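Local coordinates for bacteriocin immunity protein (Pseudomonas aeruginosa pao1, PDB 4UHP), which binds the DNase domain of its cognate pyocin AP41 with ultra-high affinity and thereby protects the producing cell from the toxin, at the interface of chains B and A. Sequence-based numbering; all coordinates share one arbitrary frame. Chains: chain A, Bacteriocin immunity protein; chain B, Large component of pyocin AP41.

The interface of chains B and A. Residues chain B 81, 92-93; chain A 35, 38-39, 42, 59.
The ring of B:Tyr81 lies flat on that of A:Phe59, the planes 3° apart and the centroids 4.1 Å from each other, in a part of the pyocin DNase–immunity protein interface where an aromatic stack adjoins a lysine–carboxylate salt-bridge site. The stack is offset: A:Phe59 CE2 sits beneath the middle of the tyrosine ring, whereas B:Tyr81 CD1 meets A:Phe59 near its rim, 3.4 Å from A:Phe59 CZ. On the opposite face of the tyrosine runs the aliphatic stem of B:Lys93, with its CG over the ring centre, which leaves the aromatic group sandwiched between toxin lysine and immunity-protein phenylalanine. A:Val42, on helix 31-49, adds both methyls: CG1 approaches the CE2 side of the tyrosine, and CG2 lies 3.5 Å from B:Tyr81 OH while also touching the in-plane edge of A:Phe59. The phenol reaches the acid by way of water 1, which sits in the plane of the tyrosine ring, 2.6 Å from B:Tyr81 OH and 2.7 Å from A:Asp39 OD1. A:Asp39 OD1 also receives B:Lys93 NZ, on its syn lone pair, at 2.9 Å, so ammonium and water meet on one atom; the contact of NZ with OD2 is weaker. One helical turn earlier, A:Glu35 OE2 completes the acidic pair, taking B:Lys93 NZ at 3.1 Å from 40° above the plane of the glutamate carboxylate. Two carboxylates around one ammonium probably favour its charged form and help pair the toxin with its cognate immunity protein. B:Lys93 gets there by full extension beyond CG, which carries its stem across the tyrosine before the amine meets the helix. A:Glu35 comes from the opposite direction, CG anti to its own backbone N (chi1 -170°), bringing OE2 to NZ.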
loop_
_atom_site.group_PDB
_atom_site.type_symbol
_atom_site.label_atom_id
_atom_site.label_comp_id
_atom_site.label_asym_id
_atom_site.label_seq_id
_atom_site.Cartn_x
_atom_site.Cartn_y
_atom_site.Cartn_z
ATOM N N TYR B 81 -1.167 -0.940 -0.547
ATOM C CA TYR B 81 -0.936 -2.292 -1.038
ATOM C C TYR B 81 -1.762 -2.581 -2.287
ATOM O O TYR B 81 -2.930 -2.209 -2.368
ATOM C CB TYR B 81 -1.261 -3.314 0.054
ATOM C CG TYR B 81 -0.202 -3.417 1.126
ATOM C CD1 TYR B 81 0.023 -2.371 2.012
ATOM C CD2 TYR B 81 0.573 -4.562 1.254
ATOM C CE1 TYR B 81 0.989 -2.465 2.995
ATOM C CE2 TYR B 81 1.542 -4.664 2.232
ATOM C CZ TYR B 81 1.746 -3.613 3.100
ATOM O OH TYR B 81 2.709 -3.712 4.076
ATOM N N GLU B 92 4.468 -6.283 -2.256
ATOM C CA GLU B 92 3.020 -6.109 -2.338
ATOM C C GLU B 92 2.574 -4.659 -2.506
ATOM O O GLU B 92 1.437 -4.402 -2.905
ATOM C CB GLU B 92 2.356 -6.694 -1.090
ATOM C CG GLU B 92 2.708 -8.147 -0.818
ATOM C CD GLU B 92 1.944 -8.718 0.355
ATOM O OE1 GLU B 92 1.125 -7.983 0.947
ATOM O OE2 GLU B 92 2.154 -9.905 0.675
ATOM N N LYS B 93 3.464 -3.718 -2.203
ATOM C CA LYS B 93 3.109 -2.303 -2.200
ATOM C C LYS B 93 3.197 -1.672 -3.581
ATOM O O LYS B 93 4.016 -2.076 -4.407
ATOM C CB LYS B 93 4.018 -1.524 -1.250
ATOM C CG LYS B 93 4.124 -2.085 0.149
ATOM C CD LYS B 93 5.191 -1.330 0.929
ATOM C CE LYS B 93 5.491 -2.002 2.255
ATOM N NZ LYS B 93 6.587 -1.307 2.983
ATOM N N GLU A 35 6.121 2.107 9.149
ATOM C CA GLU A 35 5.992 1.251 7.978
ATOM C C GLU A 35 6.565 -0.139 8.229
ATOM O O GLU A 35 5.993 -1.137 7.796
ATOM C CB GLU A 35 6.673 1.886 6.767
ATOM C CG GLU A 35 6.378 1.165 5.467
ATOM C CD GLU A 35 6.560 2.049 4.255
ATOM O OE1 GLU A 35 7.217 3.106 4.380
ATOM O OE2 GLU A 35 6.038 1.694 3.178
ATOM N N MET A 38 4.099 -2.042 10.328
ATOM C CA MET A 38 2.967 -2.490 9.529
ATOM C C MET A 38 3.401 -3.598 8.568
ATOM O O MET A 38 2.640 -4.530 8.306
ATOM C CB MET A 38 2.342 -1.318 8.771
ATOM C CG MET A 38 1.838 -0.199 9.675
ATOM S SD MET A 38 0.848 -0.789 11.073
ATOM C CE MET A 38 -0.512 -1.580 10.220
ATOM N N ASP A 39 4.628 -3.500 8.057
ATOM C CA ASP A 39 5.210 -4.572 7.254
ATOM C C ASP A 39 5.184 -5.885 8.034
ATOM O O ASP A 39 4.771 -6.921 7.513
ATOM C CB ASP A 39 6.647 -4.234 6.845
ATOM C CG ASP A 39 6.715 -3.217 5.715
ATOM O OD1 ASP A 39 5.681 -2.593 5.405
ATOM O OD2 ASP A 39 7.809 -3.034 5.139
ATOM N N VAL A 42 1.487 -7.189 8.550
ATOM C CA VAL A 42 0.947 -7.753 7.316
ATOM C C VAL A 42 1.435 -9.178 7.088
ATOM O O VAL A 42 0.644 -10.086 6.843
ATOM C CB VAL A 42 1.331 -6.910 6.082
ATOM C CG1 VAL A 42 1.077 -7.696 4.800
ATOM C CG2 VAL A 42 0.569 -5.599 6.070
ATOM N N PHE A 59 -6.495 -5.068 2.640
ATOM C CA PHE A 59 -6.358 -3.904 1.769
ATOM C C PHE A 59 -7.272 -3.933 0.544
ATOM O O PHE A 59 -7.490 -2.903 -0.091
ATOM C CB PHE A 59 -4.901 -3.758 1.318
ATOM C CG PHE A 59 -3.932 -3.564 2.452
ATOM C CD1 PHE A 59 -3.878 -2.361 3.136
ATOM C CD2 PHE A 59 -3.070 -4.580 2.827
ATOM C CE1 PHE A 59 -2.984 -2.177 4.179
ATOM C CE2 PHE A 59 -2.174 -4.402 3.865
ATOM C CZ PHE A 59 -2.132 -3.196 4.543
HETATM O O HOH W 1 3.262 -1.449 5.157
#